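Local coordinates for protein endo-1,4-beta-xylanase 1 (Hypocrea jecorina, PDB 1XYN) that hydrolyses internal beta-1,4-xylosidic bonds in the main chain of xylan, a plant cell-wall hemicellulose, releasing xylooligosaccharides and xylose, at residues F54-V65 and Y77-P86; S2-G13 and T30-T41. All coordinates share one frame; numbering follows the deposited sequence.

Overall arrangement
Both interactions are antiparallel strand pairings that reach the same curved sheet of the GH11 fold, one on each side of strand 155-166, which carries E164, the predicted proton donor. Interaction 1 is the more buried: 54-65 and 77-86 join the two arms of a hairpin, broken by a bulge, and add a calcium site where strand 48-56 of the second sheet comes close. Interaction 2 joins 2-13 to 30-41 and is only partly buried, with an I3-W40 apolar cluster at one end, hydroxyl bonds and a water at the other. The two centres lie about 14 Å apart and their nearest atoms about 6 Å, without touching; strand 155-166 pairs with both 34-40 and 60-70.

Interaction 1 (F54-V65 and Y77-P86); sequences FSVNSGTGLLSV and YIMEDNHNYP. With CA (calcium ion), chain B.
D81 and H83 reach from the same face of their strand toward F54 and V56, and both hold the calcium ion: D81 OD2 at 2.6 Å and H83 NE2 at 2.7 Å. With CG anti to the backbone N (chi1 -168°), the D81 carboxylate extends past the rim of F54, and OD2 lies 2.9 Å from F54 CD2, near the ring plane. H83 has CG beside its backbone N; V56 CB sits over one face of the imidazole, 4.2 Å from its centroid, while G61 O meets the edge. Strand 60-65 meets a classic beta bulge: L63 O accepts from both E80 N (2.9 Å) and D81 N, and the partner strand turns a corner there, as the curved GH11 jelly roll bends. The E80 carboxylate is engaged elsewhere, in a salt bridge with R132. On the other face L62 crosses Y85 at about a right angle, CD2 3.6 Å from Y85 CB. Y77, which probably binds substrate, hydrogen-bonds through OH to E164 OE1 and stands beside E75, the likely nucleophile. At the loop end T60 OG1 donates to N84 O (2.7 Å), and N84 ND2 reaches back to G59 O from above the carbonyl plane.

Interaction 2 (S2-G13 and T30-T41); sequences SINYDQNYQTGG and TQDDFVVGVGWT
G39 O faces two residues at once, N4 and Y5, in a classic beta bulge where the N-terminal strand begins. N4 N bonds to it at 3.0 Å, while the bond from Y5 N is weak. The asparagine side chain adds a grip of its own: with CG between the backbone N and carbonyl carbon (chi1 71°), N4 OD1 accepts from T41 N at 3.0 Å, the donor tilted from the amide plane. Next to it I3 lays its CD1 over one face of the W40 indole, offset toward the rim and 3.5 Å from CZ2, and its other branch, CG2, presses on V38 CB. V176 of strand 168-177 touches I3, V38 and W40.

From Y5 to Q10 the pairing is regular. Y9, extended with CG anti to its N (chi1 177°), sets its ring edge against V35 N, and CD2 touches V35 CG2. On the opposite face Q10 NE2 bonds to N8 OD1 in the plane of that carbonyl, tying two side chains of one strand together.

The far end is closed by hydroxyls. T11 OG1 donates to D33 O at 2.8 Å on a lone pair; T30 OG1 donates to G12 O at 2.7 Å while accepting from D32 N in an ST turn. A water accepts from T11 N nearby.

Y5 stacks on Y158, which Q7 also touches and which probably binds substrate, as in related xylanases, and the carboxylates of D33 and E164, the predicted proton donor, come close together. The pair thus forms the N-terminal margin of the sheet that lines the cleft in the GH11 jelly roll.

Interaction 1 (F54-V65 and Y77-P86)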
loop_
_atom_site.group_PDB
_atom_site.type_symbol
_atom_site.label_atom_id
_atom_site.label_comp_id
_atom_site.label_asym_id
_atom_site.label_seq_id
_atom_site.Cartn_x
_atom_site.Cartn_y
_atom_site.Cartn_z
ATOM N N PHE A 54 -14.306 5.489 -20.996
ATOM C CA PHE A 54 -13.434 4.809 -20.055
ATOM C C PHE A 54 -13.042 3.504 -20.720
ATOM O O PHE A 54 -13.828 2.550 -20.764
ATOM C CB PHE A 54 -14.173 4.553 -18.742
ATOM C CG PHE A 54 -13.373 3.777 -17.736
ATOM C CD1 PHE A 54 -12.309 4.363 -17.074
ATOM C CD2 PHE A 54 -13.699 2.456 -17.445
ATOM C CE1 PHE A 54 -11.580 3.645 -16.135
ATOM C CE2 PHE A 54 -12.980 1.735 -16.511
ATOM C CZ PHE A 54 -11.917 2.331 -15.853
ATOM N N SER A 55 -11.851 3.498 -21.305
ATOM C CA SER A 55 -11.330 2.332 -22.003
ATOM C C SER A 55 -10.128 1.747 -21.265
ATOM O O SER A 55 -9.264 2.480 -20.787
ATOM C CB SER A 55 -10.939 2.726 -23.426
ATOM O OG SER A 55 -10.510 1.601 -24.166
ATOM N N VAL A 56 -10.105 0.423 -21.135
ATOM C CA VAL A 56 -9.014 -0.276 -20.460
ATOM C C VAL A 56 -8.438 -1.284 -21.458
ATOM O O VAL A 56 -9.014 -2.350 -21.688
ATOM C CB VAL A 56 -9.518 -0.984 -19.163
ATOM C CG1 VAL A 56 -8.394 -1.737 -18.475
ATOM C CG2 VAL A 56 -10.101 0.041 -18.208
ATOM N N ASN A 57 -7.324 -0.913 -22.088
ATOM C CA ASN A 57 -6.686 -1.768 -23.081
ATOM C C ASN A 57 -6.155 -3.061 -22.470
ATOM O O ASN A 57 -6.247 -4.124 -23.085
ATOM C CB ASN A 57 -5.550 -1.014 -23.788
ATOM C CG ASN A 57 -6.031 0.243 -24.504
ATOM O OD1 ASN A 57 -5.687 1.363 -24.122
ATOM N ND2 ASN A 57 -6.820 0.061 -25.554
ATOM N N SER A 58 -5.630 -2.964 -21.251
ATOM C CA SER A 58 -5.073 -4.110 -20.545
ATOM C C SER A 58 -4.950 -3.767 -19.071
ATOM O O SER A 58 -5.048 -2.598 -18.703
ATOM C CB SER A 58 -3.676 -4.426 -21.092
ATOM O OG SER A 58 -2.753 -3.389 -20.777
ATOM N N GLY A 59 -4.711 -4.774 -18.232
ATOM C CA GLY A 59 -4.573 -4.543 -16.799
ATOM C C GLY A 59 -5.871 -4.246 -16.062
ATOM O O GLY A 59 -6.956 -4.449 -16.600
ATOM N N THR A 60 -5.757 -3.753 -14.830
ATOM C CA THR A 60 -6.915 -3.416 -13.996
ATOM C C THR A 60 -7.347 -1.958 -14.176
ATOM O O THR A 60 -6.511 -1.052 -14.136
ATOM C CB THR A 60 -6.602 -3.616 -12.497
ATOM O OG1 THR A 60 -6.109 -4.944 -12.287
ATOM C CG2 THR A 60 -7.850 -3.390 -11.645
ATOM N N GLY A 61 -8.653 -1.746 -14.325
ATOM C CA GLY A 61 -9.193 -0.406 -14.489
ATOM C C GLY A 61 -10.551 -0.291 -13.817
ATOM O O GLY A 61 -11.421 -1.137 -14.033
ATOM N N LEU A 62 -10.740 0.757 -13.013
ATOM C CA LEU A 62 -11.997 0.972 -12.294
ATOM C C LEU A 62 -12.530 2.398 -12.429
ATOM O O LEU A 62 -11.773 3.360 -12.294
ATOM C CB LEU A 62 -11.800 0.702 -10.792
ATOM C CG LEU A 62 -10.780 -0.325 -10.283
ATOM C CD1 LEU A 62 -10.700 -0.268 -8.759
ATOM C CD2 LEU A 62 -11.151 -1.719 -10.746
ATOM N N LEU A 63 -13.821 2.532 -12.729
ATOM C CA LEU A 63 -14.465 3.845 -12.808
ATOM C C LEU A 63 -15.467 3.855 -11.649
ATOM O O LEU A 63 -16.417 3.068 -11.635
ATOM C CB LEU A 63 -15.183 4.036 -14.147
ATOM C CG LEU A 63 -15.922 5.374 -14.332
ATOM C CD1 LEU A 63 -14.950 6.554 -14.210
ATOM C CD2 LEU A 63 -16.640 5.392 -15.676
ATOM N N SER A 64 -15.266 4.735 -10.675
ATOM C CA SER A 64 -16.159 4.746 -9.531
ATOM C C SER A 64 -16.195 6.011 -8.702
ATOM O O SER A 64 -15.291 6.840 -8.764
ATOM C CB SER A 64 -15.763 3.610 -8.585
ATOM O OG SER A 64 -14.471 3.816 -8.028
ATOM N N VAL A 65 -17.276 6.161 -7.941
ATOM C CA VAL A 65 -17.383 7.275 -7.020
ATOM C C VAL A 65 -16.493 6.727 -5.911
ATOM O O VAL A 65 -16.628 5.563 -5.523
ATOM C CB VAL A 65 -18.834 7.491 -6.511
ATOM C CG1 VAL A 65 -18.850 8.521 -5.379
ATOM C CG2 VAL A 65 -19.750 7.959 -7.669
ATOM N N TYR A 77 -16.000 2.742 -2.210
ATOM C CA TYR A 77 -16.068 2.764 -3.665
ATOM C C TYR A 77 -17.470 2.375 -4.078
ATOM O O TYR A 77 -18.124 1.571 -3.418
ATOM C CB TYR A 77 -15.146 1.714 -4.311
ATOM C CG TYR A 77 -13.652 1.873 -4.133
ATOM C CD1 TYR A 77 -13.069 1.761 -2.875
ATOM C CD2 TYR A 77 -12.813 2.047 -5.240
ATOM C CE1 TYR A 77 -11.701 1.810 -2.713
ATOM C CE2 TYR A 77 -11.433 2.100 -5.092
ATOM C CZ TYR A 77 -10.884 1.977 -3.816
ATOM O OH TYR A 77 -9.523 2.010 -3.620
ATOM N N ILE A 78 -17.908 2.938 -5.194
ATOM C CA ILE A 78 -19.196 2.628 -5.782
ATOM C C ILE A 78 -18.802 2.505 -7.241
ATOM O O ILE A 78 -18.824 3.484 -7.994
ATOM C CB ILE A 78 -20.240 3.747 -5.582
ATOM C CG1 ILE A 78 -20.575 3.885 -4.092
ATOM C CG2 ILE A 78 -21.513 3.411 -6.367
ATOM C CD1 ILE A 78 -21.361 5.126 -3.742
ATOM N N MET A 79 -18.308 1.316 -7.581
ATOM C CA MET A 79 -17.843 1.010 -8.924
ATOM C C MET A 79 -18.949 0.900 -9.940
ATOM O O MET A 79 -19.846 0.082 -9.793
ATOM C CB MET A 79 -17.029 -0.281 -8.911
ATOM C CG MET A 79 -15.647 -0.120 -8.342
ATOM S SD MET A 79 -14.829 -1.697 -8.116
ATOM C CE MET A 79 -14.160 -1.447 -6.475
ATOM N N GLU A 80 -18.875 1.740 -10.963
ATOM C CA GLU A 80 -19.854 1.747 -12.034
ATOM C C GLU A 80 -19.317 0.925 -13.176
ATOM O O GLU A 80 -20.059 0.462 -14.050
ATOM C CB GLU A 80 -20.130 3.181 -12.494
ATOM C CG GLU A 80 -20.690 4.066 -11.387
ATOM C CD GLU A 80 -22.048 3.590 -10.907
ATOM O OE1 GLU A 80 -22.974 3.528 -11.735
ATOM O OE2 GLU A 80 -22.195 3.288 -9.704
ATOM N N ASP A 81 -18.016 0.680 -13.106
ATOM C CA ASP A 81 -17.321 -0.083 -14.111
ATOM C C ASP A 81 -16.006 -0.578 -13.549
ATOM O O ASP A 81 -15.402 0.073 -12.699
ATOM C CB ASP A 81 -17.073 0.816 -15.307
ATOM C CG ASP A 81 -16.614 0.068 -16.513
ATOM O OD1 ASP A 81 -16.782 -1.169 -16.596
ATOM O OD2 ASP A 81 -16.077 0.761 -17.388
ATOM N N ASN A 82 -15.580 -1.745 -14.016
ATOM C CA ASN A 82 -14.333 -2.355 -13.572
ATOM C C ASN A 82 -13.905 -3.475 -14.517
ATOM O O ASN A 82 -14.751 -4.158 -15.118
ATOM C CB ASN A 82 -14.442 -2.889 -12.131
ATOM C CG ASN A 82 -15.326 -4.134 -12.010
ATOM O OD1 ASN A 82 -14.829 -5.232 -11.739
ATOM N ND2 ASN A 82 -16.641 -3.961 -12.177
ATOM N N HIS A 83 -12.590 -3.598 -14.699
ATOM C CA HIS A 83 -11.991 -4.619 -15.557
ATOM C C HIS A 83 -10.822 -5.217 -14.841
ATOM O O HIS A 83 -9.994 -4.480 -14.305
ATOM C CB HIS A 83 -11.437 -4.007 -16.819
ATOM C CG HIS A 83 -12.431 -3.202 -17.559
ATOM N ND1 HIS A 83 -13.020 -3.644 -18.720
ATOM C CD2 HIS A 83 -12.967 -1.991 -17.291
ATOM C CE1 HIS A 83 -13.878 -2.734 -19.141
ATOM N NE2 HIS A 83 -13.861 -1.720 -18.291
ATOM N N ASN A 84 -10.739 -6.545 -14.877
ATOM C CA ASN A 84 -9.654 -7.299 -14.262
ATOM C C ASN A 84 -9.416 -6.814 -12.843
ATOM O O ASN A 84 -8.286 -6.550 -12.447
ATOM C CB ASN A 84 -8.375 -7.155 -15.096
ATOM C CG ASN A 84 -8.590 -7.510 -16.564
ATOM O OD1 ASN A 84 -8.762 -8.681 -16.914
ATOM N ND2 ASN A 84 -8.597 -6.497 -17.428
ATOM N N TYR A 85 -10.500 -6.666 -12.092
ATOM C CA TYR A 85 -10.427 -6.214 -10.714
ATOM C C TYR A 85 -10.482 -7.395 -9.747
ATOM O O TYR A 85 -11.517 -8.047 -9.620
ATOM C CB TYR A 85 -11.565 -5.241 -10.420
ATOM C CG TYR A 85 -11.682 -4.891 -8.962
ATOM C CD1 TYR A 85 -10.590 -4.374 -8.265
ATOM C CD2 TYR A 85 -12.867 -5.131 -8.257
ATOM C CE1 TYR A 85 -10.664 -4.111 -6.904
ATOM C CE2 TYR A 85 -12.954 -4.869 -6.896
ATOM C CZ TYR A 85 -11.846 -4.360 -6.225
ATOM O OH TYR A 85 -11.915 -4.097 -4.876
ATOM N N PRO A 86 -9.366 -7.673 -9.046
ATOM C CA PRO A 86 -9.247 -8.770 -8.073
ATOM C C PRO A 86 -10.193 -8.554 -6.897
ATOM O O PRO A 86 -9.797 -7.991 -5.876
ATOM C CB PRO A 86 -7.791 -8.663 -7.610
ATOM C CG PRO A 86 -7.098 -8.031 -8.777
ATOM C CD PRO A 86 -8.080 -6.966 -9.180
HETATM CA CA CA B . -16.179 -0.907 -19.437
#

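Interaction 2 (S2-G13 and T30-T41)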
loop_
_atom_site.group_PDB
_atom_site.type_symbol
_atom_site.label_atom_id
_atom_site.label_comp_id
_atom_site.label_asym_id
_atom_site.label_seq_id
_atom_site.Cartn_x
_atom_site.Cartn_y
_atom_site.Cartn_z
ATOM N N SER A 2 -20.065 22.332 -7.266
ATOM C CA SER A 2 -18.942 22.986 -7.943
ATOM C C SER A 2 -17.737 22.207 -7.473
ATOM O O SER A 2 -17.499 22.089 -6.262
ATOM C CB SER A 2 -18.775 24.483 -7.592
ATOM O OG SER A 2 -18.154 24.700 -6.340
ATOM N N ILE A 3 -17.018 21.623 -8.425
ATOM C CA ILE A 3 -15.840 20.837 -8.101
ATOM C C ILE A 3 -14.856 21.735 -7.372
ATOM O O ILE A 3 -14.558 22.839 -7.832
ATOM C CB ILE A 3 -15.163 20.271 -9.364
ATOM C CG1 ILE A 3 -16.201 19.694 -10.333
ATOM C CG2 ILE A 3 -14.161 19.217 -8.980
ATOM C CD1 ILE A 3 -17.121 18.652 -9.736
ATOM N N ASN A 4 -14.417 21.291 -6.197
ATOM C CA ASN A 4 -13.460 22.047 -5.406
ATOM C C ASN A 4 -12.367 21.129 -4.881
ATOM O O ASN A 4 -11.631 21.494 -3.960
ATOM C CB ASN A 4 -14.158 22.779 -4.253
ATOM C CG ASN A 4 -14.652 21.839 -3.162
ATOM O OD1 ASN A 4 -15.169 20.759 -3.433
ATOM N ND2 ASN A 4 -14.498 22.258 -1.915
ATOM N N TYR A 5 -12.288 19.922 -5.443
ATOM C CA TYR A 5 -11.263 18.965 -5.037
ATOM C C TYR A 5 -10.733 18.160 -6.211
ATOM O O TYR A 5 -11.492 17.661 -7.043
ATOM C CB TYR A 5 -11.756 18.016 -3.947
ATOM C CG TYR A 5 -10.632 17.216 -3.333
ATOM C CD1 TYR A 5 -9.784 17.796 -2.391
ATOM C CD2 TYR A 5 -10.392 15.895 -3.713
ATOM C CE1 TYR A 5 -8.719 17.083 -1.838
ATOM C CE2 TYR A 5 -9.327 15.171 -3.170
ATOM C CZ TYR A 5 -8.496 15.773 -2.232
ATOM O OH TYR A 5 -7.442 15.079 -1.684
ATOM N N ASP A 6 -9.414 18.045 -6.262
ATOM C CA ASP A 6 -8.736 17.313 -7.316
ATOM C C ASP A 6 -7.946 16.155 -6.711
ATOM O O ASP A 6 -6.981 16.350 -5.962
ATOM C CB ASP A 6 -7.820 18.261 -8.105
ATOM C CG ASP A 6 -6.894 17.534 -9.075
ATOM O OD1 ASP A 6 -7.206 16.398 -9.488
ATOM O OD2 ASP A 6 -5.845 18.110 -9.431
ATOM N N GLN A 7 -8.405 14.946 -7.009
ATOM C CA GLN A 7 -7.765 13.733 -6.538
ATOM C C GLN A 7 -6.645 13.422 -7.512
ATOM O O GLN A 7 -6.897 13.154 -8.686
ATOM C CB GLN A 7 -8.787 12.589 -6.504
ATOM C CG GLN A 7 -8.210 11.203 -6.222
ATOM C CD GLN A 7 -7.352 11.145 -4.965
ATOM O OE1 GLN A 7 -6.463 10.299 -4.857
ATOM N NE2 GLN A 7 -7.614 12.036 -4.014
ATOM N N ASN A 8 -5.408 13.514 -7.041
ATOM C CA ASN A 8 -4.266 13.222 -7.895
ATOM C C ASN A 8 -3.227 12.370 -7.178
ATOM O O ASN A 8 -2.289 12.884 -6.560
ATOM C CB ASN A 8 -3.632 14.506 -8.418
ATOM C CG ASN A 8 -2.583 14.239 -9.480
ATOM O OD1 ASN A 8 -2.313 13.087 -9.838
ATOM N ND2 ASN A 8 -2.000 15.309 -10.009
ATOM N N TYR A 9 -3.396 11.056 -7.293
ATOM C CA TYR A 9 -2.505 10.098 -6.663
ATOM C C TYR A 9 -1.924 9.186 -7.730
ATOM O O TYR A 9 -2.634 8.728 -8.616
ATOM C CB TYR A 9 -3.285 9.282 -5.625
ATOM C CG TYR A 9 -2.495 8.198 -4.937
ATOM C CD1 TYR A 9 -1.742 8.476 -3.800
ATOM C CD2 TYR A 9 -2.511 6.887 -5.415
ATOM C CE1 TYR A 9 -1.022 7.477 -3.150
ATOM C CE2 TYR A 9 -1.795 5.879 -4.777
ATOM C CZ TYR A 9 -1.053 6.182 -3.644
ATOM O OH TYR A 9 -0.333 5.193 -3.013
ATOM N N GLN A 10 -0.620 8.954 -7.660
ATOM C CA GLN A 10 0.064 8.088 -8.613
ATOM C C GLN A 10 1.440 7.720 -8.086
ATOM O O GLN A 10 2.083 8.525 -7.421
ATOM C CB GLN A 10 0.130 8.720 -10.013
ATOM C CG GLN A 10 0.362 10.216 -10.045
ATOM C CD GLN A 10 0.317 10.767 -11.464
ATOM O OE1 GLN A 10 1.158 10.430 -12.298
ATOM N NE2 GLN A 10 -0.664 11.618 -11.741
ATOM N N THR A 11 1.858 6.485 -8.358
ATOM C CA THR A 11 3.131 5.955 -7.882
ATOM C C THR A 11 4.216 5.712 -8.935
ATOM O O THR A 11 5.386 5.560 -8.593
ATOM C CB THR A 11 2.911 4.655 -7.075
ATOM O OG1 THR A 11 2.095 3.749 -7.830
ATOM C CG2 THR A 11 2.213 4.961 -5.761
ATOM N N GLY A 12 3.845 5.674 -10.212
ATOM C CA GLY A 12 4.851 5.454 -11.231
ATOM C C GLY A 12 4.280 5.253 -12.616
ATOM O O GLY A 12 3.067 5.277 -12.804
ATOM N N GLY A 13 5.171 5.099 -13.592
ATOM C CA GLY A 13 4.753 4.880 -14.965
ATOM C C GLY A 13 4.180 6.085 -15.679
ATOM O O GLY A 13 4.230 7.219 -15.194
ATOM N N THR A 30 0.872 2.128 -17.139
ATOM C CA THR A 30 1.678 1.903 -15.953
ATOM C C THR A 30 1.454 0.565 -15.247
ATOM O O THR A 30 0.445 -0.113 -15.457
ATOM C CB THR A 30 1.435 3.053 -14.956
ATOM O OG1 THR A 30 2.214 2.851 -13.778
ATOM C CG2 THR A 30 -0.033 3.133 -14.571
ATOM N N GLN A 31 2.433 0.181 -14.435
ATOM C CA GLN A 31 2.373 -1.050 -13.651
ATOM C C GLN A 31 1.944 -0.676 -12.243
ATOM O O GLN A 31 1.514 -1.527 -11.467
ATOM C CB GLN A 31 3.752 -1.721 -13.574
ATOM C CG GLN A 31 4.182 -2.467 -14.824
ATOM C CD GLN A 31 3.414 -3.761 -15.028
ATOM O OE1 GLN A 31 2.576 -3.865 -15.926
ATOM N NE2 GLN A 31 3.701 -4.759 -14.193
ATOM N N ASP A 32 2.059 0.612 -11.931
ATOM C CA ASP A 32 1.734 1.122 -10.607
ATOM C C ASP A 32 0.370 1.790 -10.462
ATOM O O ASP A 32 -0.099 2.495 -11.358
ATOM C CB ASP A 32 2.828 2.079 -10.129
ATOM C CG ASP A 32 4.207 1.463 -10.177
ATOM O OD1 ASP A 32 4.395 0.344 -9.662
ATOM O OD2 ASP A 32 5.113 2.108 -10.727
ATOM N N ASP A 33 -0.210 1.606 -9.276
ATOM C CA ASP A 33 -1.516 2.137 -8.922
ATOM C C ASP A 33 -1.539 3.656 -8.871
ATOM O O ASP A 33 -0.579 4.297 -8.437
ATOM C CB ASP A 33 -1.950 1.568 -7.558
ATOM C CG ASP A 33 -3.361 1.999 -7.149
ATOM O OD1 ASP A 33 -4.255 2.038 -8.023
ATOM O OD2 ASP A 33 -3.578 2.288 -5.949
ATOM N N PHE A 34 -2.664 4.213 -9.297
ATOM C CA PHE A 34 -2.888 5.646 -9.302
ATOM C C PHE A 34 -4.394 5.868 -9.149
ATOM O O PHE A 34 -5.205 5.049 -9.602
ATOM C CB PHE A 34 -2.403 6.258 -10.620
ATOM C CG PHE A 34 -3.170 5.795 -11.829
ATOM C CD1 PHE A 34 -2.828 4.620 -12.478
ATOM C CD2 PHE A 34 -4.247 6.530 -12.308
ATOM C CE1 PHE A 34 -3.552 4.179 -13.593
ATOM C CE2 PHE A 34 -4.977 6.095 -13.420
ATOM C CZ PHE A 34 -4.625 4.917 -14.060
ATOM N N VAL A 35 -4.760 6.942 -8.463
ATOM C CA VAL A 35 -6.159 7.291 -8.265
ATOM C C VAL A 35 -6.310 8.768 -8.613
ATOM O O VAL A 35 -5.823 9.628 -7.877
ATOM C CB VAL A 35 -6.600 7.103 -6.788
ATOM C CG1 VAL A 35 -8.110 7.313 -6.661
ATOM C CG2 VAL A 35 -6.193 5.737 -6.267
ATOM N N VAL A 36 -6.951 9.067 -9.743
ATOM C CA VAL A 36 -7.153 10.458 -10.144
ATOM C C VAL A 36 -8.622 10.723 -10.423
ATOM O O VAL A 36 -9.351 9.838 -10.866
ATOM C CB VAL A 36 -6.382 10.821 -11.431
ATOM C CG1 VAL A 36 -4.886 10.702 -11.223
ATOM C CG2 VAL A 36 -6.860 9.959 -12.591
ATOM N N GLY A 37 -9.041 11.962 -10.215
ATOM C CA GLY A 37 -10.421 12.324 -10.469
ATOM C C GLY A 37 -10.722 13.644 -9.805
ATOM O O GLY A 37 -9.853 14.220 -9.149
ATOM N N VAL A 38 -11.949 14.121 -9.964
ATOM C CA VAL A 38 -12.353 15.396 -9.375
ATOM C C VAL A 38 -13.661 15.278 -8.602
ATOM O O VAL A 38 -14.476 14.400 -8.867
ATOM C CB VAL A 38 -12.476 16.509 -10.455
ATOM C CG1 VAL A 38 -11.150 16.673 -11.190
ATOM C CG2 VAL A 38 -13.604 16.204 -11.429
ATOM N N GLY A 39 -13.865 16.175 -7.652
ATOM C CA GLY A 39 -15.077 16.130 -6.865
ATOM C C GLY A 39 -15.189 17.205 -5.802
ATOM O O GLY A 39 -14.983 18.387 -6.087
ATOM N N TRP A 40 -15.445 16.794 -4.561
ATOM C CA TRP A 40 -15.644 17.750 -3.481
ATOM C C TRP A 40 -14.855 17.465 -2.210
ATOM O O TRP A 40 -14.608 16.316 -1.856
ATOM C CB TRP A 40 -17.148 17.852 -3.181
ATOM C CG TRP A 40 -17.972 18.126 -4.425
ATOM C CD1 TRP A 40 -18.409 19.343 -4.866
ATOM C CD2 TRP A 40 -18.376 17.169 -5.426
ATOM N NE1 TRP A 40 -19.046 19.204 -6.081
ATOM C CE2 TRP A 40 -19.038 17.885 -6.447
ATOM C CE3 TRP A 40 -18.233 15.779 -5.561
ATOM C CZ2 TRP A 40 -19.556 17.256 -7.590
ATOM C CZ3 TRP A 40 -18.746 15.159 -6.693
ATOM C CH2 TRP A 40 -19.400 15.898 -7.694
ATOM N N THR A 41 -14.464 18.537 -1.532
ATOM C CA THR A 41 -13.695 18.459 -0.293
ATOM C C THR A 41 -14.445 17.745 0.845
ATOM O O THR A 41 -13.830 17.131 1.727
ATOM C CB THR A 41 -13.246 19.885 0.141
ATOM O OG1 THR A 41 -12.222 20.352 -0.751
ATOM C CG2 THR A 41 -12.711 19.903 1.573
HETATM O O HOH W 1 0.831 5.401 -11.298
#